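Local coordinates for carbohydrate binding protein, putative, CPB33A (Cellvibrio japonicus, PDB 5FJQ) that is a copper-binding lytic polysaccharide monooxygenase domain of a larger protein, important for efficient utilization of chitin by the bacterium, at residues 105-116 with 142-153. Sequence-based numbering, arbitrary orientation.
Sequences FRYYITPQGYDH and HNVILPYRTGRH
Arg149 reaches up to the loop that follows strand 102-109 and takes the carbonyl of Thr110 side-on: NE lies 2.8 Å from Thr110 O, NH2 3.1 Å, and the oxygen sits in the guanidinium plane. A bend at chi2 (-60°) brings the group there, with Pro147 CG over one face, toward its rim. NH1 turns back to Tyr148 O, while NH2 also meets Gln126 OE1, so all three nitrogens are engaged.

Beside it, the His153 ring is held at both nitrogens: ND1 pairs with Thr110 OG1 at 2.9 Å, and NE2 donates to Thr150 O. Gln112, its chain folded at chi2 (58°), clasps Thr150 with both ends of its amide, OE1 accepting from the backbone N and NE2 giving a nearly straight bond to OG1 (164°). Further on, His116 NE2 donates to Arg152 O at 3.0 Å, coming from above the carbonyl plane.

Toward the other end, across the interior of the immunoglobulin-like β-sandwich typical of these enzymes, the axes of strand segments 105-109 and 142-146 come within 9.1 Å. Val144 CG2 sits over the centre of one Tyr107 ring face, a CH-pi contact, and Tyr107 OH bonds His142 ND1 at 2.8 Å.

The inter-sheet part is thus mainly apolar and aromatic, with one polar pair, Tyr107–His142, inside it; where the loops close the sandwich end remote from copper, Arg149, His116 and His153 NE2 donate to backbone carbonyls.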
loop_
_atom_site.group_PDB
_atom_site.type_symbol
_atom_site.label_atom_id
_atom_site.label_comp_id
_atom_site.label_asym_id
_atom_site.label_seq_id
_atom_site.Cartn_x
_atom_site.Cartn_y
_atom_site.Cartn_z
ATOM N N PHE A 105 6.372 10.814 -0.235
ATOM C CA PHE A 105 5.434 9.719 0.101
ATOM C C PHE A 105 4.062 10.302 -0.115
ATOM O O PHE A 105 3.698 11.373 0.518
ATOM C CB PHE A 105 5.556 9.232 1.576
ATOM C CG PHE A 105 6.874 8.519 1.880
ATOM C CD1 PHE A 105 8.025 9.248 2.171
ATOM C CD2 PHE A 105 6.976 7.124 1.781
ATOM C CE1 PHE A 105 9.268 8.618 2.438
ATOM C CE2 PHE A 105 8.201 6.495 2.041
ATOM C CZ PHE A 105 9.350 7.234 2.334
ATOM N N ARG A 106 3.243 9.589 -0.882
ATOM C CA ARG A 106 1.869 10.005 -1.067
ATOM C C ARG A 106 0.862 8.969 -0.617
ATOM O O ARG A 106 1.080 7.749 -0.767
ATOM C CB ARG A 106 1.555 10.320 -2.560
ATOM C CG ARG A 106 2.117 11.636 -3.008
ATOM C CD ARG A 106 1.859 11.832 -4.499
ATOM N NE ARG A 106 2.503 13.092 -4.875
ATOM C CZ ARG A 106 2.776 13.474 -6.128
ATOM N NH1 ARG A 106 2.532 12.661 -7.130
ATOM N NH2 ARG A 106 3.386 14.635 -6.365
ATOM N N TYR A 107 -0.242 9.485 -0.066
ATOM C CA TYR A 107 -1.367 8.640 0.235
ATOM C C TYR A 107 -2.616 8.995 -0.529
ATOM O O TYR A 107 -2.990 10.210 -0.641
ATOM C CB TYR A 107 -1.683 8.679 1.727
ATOM C CG TYR A 107 -0.505 8.225 2.555
ATOM C CD1 TYR A 107 0.673 8.976 2.585
ATOM C CD2 TYR A 107 -0.553 7.038 3.263
ATOM C CE1 TYR A 107 1.759 8.591 3.374
ATOM C CE2 TYR A 107 0.513 6.637 4.079
ATOM C CZ TYR A 107 1.672 7.375 4.060
ATOM O OH TYR A 107 2.704 6.961 4.793
ATOM N N TYR A 108 -3.346 7.925 -0.866
ATOM C CA TYR A 108 -4.655 8.023 -1.570
ATOM C C TYR A 108 -5.638 7.197 -0.800
ATOM O O TYR A 108 -5.239 6.362 0.065
ATOM C CB TYR A 108 -4.562 7.490 -3.013
ATOM C CG TYR A 108 -3.553 8.215 -3.829
ATOM C CD1 TYR A 108 -2.156 8.021 -3.628
ATOM C CD2 TYR A 108 -3.976 9.094 -4.847
ATOM C CE1 TYR A 108 -1.235 8.733 -4.387
ATOM C CE2 TYR A 108 -3.062 9.770 -5.595
ATOM C CZ TYR A 108 -1.737 9.591 -5.387
ATOM O OH TYR A 108 -0.938 10.322 -6.162
ATOM N N ILE A 109 -6.911 7.413 -1.109
ATOM C CA ILE A 109 -8.018 6.660 -0.497
ATOM C C ILE A 109 -9.151 6.473 -1.496
ATOM O O ILE A 109 -9.305 7.292 -2.422
ATOM C CB ILE A 109 -8.546 7.294 0.829
ATOM C CG1 ILE A 109 -9.471 6.286 1.540
ATOM C CG2 ILE A 109 -9.263 8.634 0.561
ATOM C CD1 ILE A 109 -9.763 6.580 3.016
ATOM N N THR A 110 -9.850 5.331 -1.357
ATOM C CA THR A 110 -11.138 5.041 -1.926
ATOM C C THR A 110 -12.252 6.050 -1.521
ATOM O O THR A 110 -12.204 6.712 -0.461
ATOM C CB THR A 110 -11.532 3.621 -1.537
ATOM O OG1 THR A 110 -11.144 3.383 -0.182
ATOM C CG2 THR A 110 -10.727 2.593 -2.392
ATOM N N PRO A 111 -13.283 6.170 -2.375
ATOM C CA PRO A 111 -14.369 7.098 -2.102
ATOM C C PRO A 111 -15.381 6.482 -1.175
ATOM O O PRO A 111 -15.526 5.260 -1.146
ATOM C CB PRO A 111 -15.031 7.278 -3.510
ATOM C CG PRO A 111 -14.716 6.002 -4.237
ATOM C CD PRO A 111 -13.395 5.518 -3.707
ATOM N N GLN A 112 -16.111 7.333 -0.459
ATOM C CA GLN A 112 -17.295 6.911 0.245
ATOM C C GLN A 112 -18.206 6.080 -0.677
ATOM O O GLN A 112 -18.351 6.357 -1.902
ATOM C CB GLN A 112 -17.981 8.151 0.819
ATOM C CG GLN A 112 -19.190 7.872 1.648
ATOM C CD GLN A 112 -18.905 6.971 2.834
ATOM O OE1 GLN A 112 -17.752 6.698 3.161
ATOM N NE2 GLN A 112 -19.965 6.453 3.436
ATOM N N GLY A 113 -18.741 4.992 -0.117
ATOM C CA GLY A 113 -19.481 4.021 -0.930
ATOM C C GLY A 113 -18.677 2.875 -1.525
ATOM O O GLY A 113 -19.262 1.906 -1.959
ATOM N N TYR A 114 -17.347 2.967 -1.546
ATOM C CA TYR A 114 -16.524 1.914 -2.140
ATOM C C TYR A 114 -16.971 0.529 -1.700
ATOM O O TYR A 114 -17.094 0.272 -0.497
ATOM C CB TYR A 114 -15.038 2.083 -1.725
ATOM C CG TYR A 114 -14.093 1.169 -2.494
ATOM C CD1 TYR A 114 -13.794 1.433 -3.813
ATOM C CD2 TYR A 114 -13.514 0.038 -1.889
ATOM C CE1 TYR A 114 -12.957 0.599 -4.542
ATOM C CE2 TYR A 114 -12.639 -0.796 -2.602
ATOM C CZ TYR A 114 -12.357 -0.490 -3.926
ATOM O OH TYR A 114 -11.517 -1.276 -4.719
ATOM N N ASP A 115 -17.098 -0.400 -2.648
ATOM C CA ASP A 115 -17.743 -1.685 -2.318
ATOM C C ASP A 115 -16.883 -2.936 -2.493
ATOM O O ASP A 115 -17.415 -4.015 -2.422
ATOM C CB ASP A 115 -19.087 -1.842 -3.073
ATOM C CG ASP A 115 -18.916 -2.158 -4.563
ATOM O OD1 ASP A 115 -17.782 -2.216 -5.096
ATOM O OD2 ASP A 115 -19.945 -2.357 -5.221
ATOM N N HIS A 116 -15.583 -2.806 -2.750
ATOM C CA HIS A 116 -14.674 -3.966 -2.707
ATOM C C HIS A 116 -15.042 -5.068 -3.650
ATOM O O HIS A 116 -14.736 -6.232 -3.378
ATOM C CB HIS A 116 -14.618 -4.513 -1.254
ATOM C CG HIS A 116 -14.110 -3.501 -0.313
ATOM N ND1 HIS A 116 -12.760 -3.243 -0.187
ATOM C CD2 HIS A 116 -14.757 -2.572 0.425
ATOM C CE1 HIS A 116 -12.604 -2.231 0.647
ATOM N NE2 HIS A 116 -13.799 -1.815 1.040
ATOM N N HIS A 142 4.161 9.868 8.439
ATOM C CA HIS A 142 3.296 10.834 7.807
ATOM C C HIS A 142 1.986 10.870 8.593
ATOM O O HIS A 142 1.324 9.879 8.756
ATOM C CB HIS A 142 3.125 10.401 6.355
ATOM C CG HIS A 142 4.430 10.108 5.692
ATOM N ND1 HIS A 142 4.788 8.840 5.272
ATOM C CD2 HIS A 142 5.488 10.904 5.428
ATOM C CE1 HIS A 142 6.012 8.875 4.773
ATOM N NE2 HIS A 142 6.448 10.120 4.823
ATOM N N ASN A 143 1.661 12.037 9.152
ATOM C CA ASN A 143 0.397 12.176 9.792
ATOM C C ASN A 143 -0.717 12.551 8.827
ATOM O O ASN A 143 -0.942 13.751 8.638
ATOM C CB ASN A 143 0.490 13.329 10.741
ATOM C CG ASN A 143 0.439 12.888 12.175
ATOM O OD1 ASN A 143 1.255 12.039 12.611
ATOM N ND2 ASN A 143 -0.521 13.455 12.928
ATOM N N VAL A 144 -1.448 11.568 8.327
ATOM C CA VAL A 144 -2.304 11.719 7.119
ATOM C C VAL A 144 -3.609 12.160 7.671
ATOM O O VAL A 144 -4.019 11.638 8.733
ATOM C CB VAL A 144 -2.478 10.351 6.412
ATOM C CG1 VAL A 144 -3.435 10.423 5.210
ATOM C CG2 VAL A 144 -1.113 9.852 5.990
ATOM N N ILE A 145 -4.251 13.169 7.066
ATOM C CA ILE A 145 -5.555 13.519 7.581
ATOM C C ILE A 145 -6.614 12.680 6.829
ATOM O O ILE A 145 -6.821 12.842 5.603
ATOM C CB ILE A 145 -5.850 15.061 7.578
ATOM C CG1 ILE A 145 -4.755 15.904 8.266
ATOM C CG2 ILE A 145 -7.274 15.389 8.027
ATOM C CD1 ILE A 145 -4.202 15.414 9.601
ATOM N N LEU A 146 -7.272 11.763 7.536
ATOM C CA LEU A 146 -8.301 10.899 6.915
ATOM C C LEU A 146 -9.564 11.705 6.734
ATOM O O LEU A 146 -10.029 12.381 7.702
ATOM C CB LEU A 146 -8.568 9.659 7.757
ATOM C CG LEU A 146 -7.303 8.850 8.000
ATOM C CD1 LEU A 146 -7.503 7.910 9.205
ATOM C CD2 LEU A 146 -6.820 8.112 6.760
ATOM N N PRO A 147 -10.116 11.693 5.499
ATOM C CA PRO A 147 -11.348 12.431 5.271
ATOM C C PRO A 147 -12.547 11.714 5.898
ATOM O O PRO A 147 -12.424 10.551 6.322
ATOM C CB PRO A 147 -11.465 12.447 3.736
ATOM C CG PRO A 147 -10.851 11.126 3.304
ATOM C CD PRO A 147 -9.718 10.881 4.313
ATOM N N TYR A 148 -13.704 12.372 5.969
ATOM C CA TYR A 148 -14.910 11.644 6.406
ATOM C C TYR A 148 -15.185 10.420 5.523
ATOM O O TYR A 148 -15.383 10.553 4.323
ATOM C CB TYR A 148 -16.144 12.556 6.430
ATOM C CG TYR A 148 -17.350 11.857 6.959
ATOM C CD1 TYR A 148 -17.509 11.669 8.336
ATOM C CD2 TYR A 148 -18.314 11.338 6.092
ATOM C CE1 TYR A 148 -18.626 11.010 8.858
ATOM C CE2 TYR A 148 -19.439 10.674 6.595
ATOM C CZ TYR A 148 -19.585 10.508 7.977
ATOM O OH TYR A 148 -20.697 9.835 8.489
ATOM N N ARG A 149 -15.272 9.244 6.154
ATOM C CA ARG A 149 -15.687 8.019 5.500
ATOM C C ARG A 149 -16.463 7.190 6.527
ATOM O O ARG A 149 -16.395 7.473 7.729
ATOM C CB ARG A 149 -14.461 7.197 5.002
ATOM C CG ARG A 149 -13.603 7.754 3.837
ATOM C CD ARG A 149 -14.400 7.955 2.557
ATOM N NE ARG A 149 -13.561 8.279 1.400
ATOM C CZ ARG A 149 -13.315 9.521 0.980
ATOM N NH1 ARG A 149 -13.834 10.548 1.640
ATOM N NH2 ARG A 149 -12.538 9.738 -0.064
ATOM N N THR A 150 -17.239 6.212 6.061
ATOM C CA THR A 150 -17.711 5.115 6.912
ATOM C C THR A 150 -17.326 3.858 6.123
ATOM O O THR A 150 -17.109 3.953 4.920
ATOM C CB THR A 150 -19.250 5.110 7.088
ATOM O OG1 THR A 150 -19.839 5.017 5.790
ATOM C CG2 THR A 150 -19.754 6.406 7.685
ATOM N N GLY A 151 -17.269 2.706 6.768
ATOM C CA GLY A 151 -17.114 1.482 5.992
ATOM C C GLY A 151 -15.656 1.213 5.870
ATOM O O GLY A 151 -14.817 1.937 6.415
ATOM N N ARG A 152 -15.351 0.157 5.135
ATOM C CA ARG A 152 -14.014 -0.282 4.939
ATOM C C ARG A 152 -13.446 0.408 3.726
ATOM O O ARG A 152 -14.133 0.598 2.729
ATOM C CB ARG A 152 -14.100 -1.790 4.661
ATOM C CG ARG A 152 -14.129 -2.558 5.948
ATOM C CD ARG A 152 -14.357 -4.022 5.654
ATOM N NE ARG A 152 -13.851 -4.660 6.849
ATOM C CZ ARG A 152 -12.712 -5.319 6.876
ATOM N NH1 ARG A 152 -12.049 -5.483 5.717
ATOM N NH2 ARG A 152 -12.285 -5.855 8.030
ATOM N N HIS A 153 -12.189 0.804 3.810
ATOM C CA HIS A 153 -11.577 1.541 2.755
ATOM C C HIS A 153 -10.183 1.031 2.476
ATOM O O HIS A 153 -9.588 0.335 3.296
ATOM C CB HIS A 153 -11.640 3.056 3.073
ATOM C CG HIS A 153 -13.010 3.600 2.829
ATOM N ND1 HIS A 153 -13.443 3.922 1.553
ATOM C CD2 HIS A 153 -14.092 3.709 3.636
ATOM C CE1 HIS A 153 -14.724 4.252 1.604
ATOM N NE2 HIS A 153 -15.134 4.162 2.856
HETATM O O HOH W 1 -18.059 3.680 2.058
#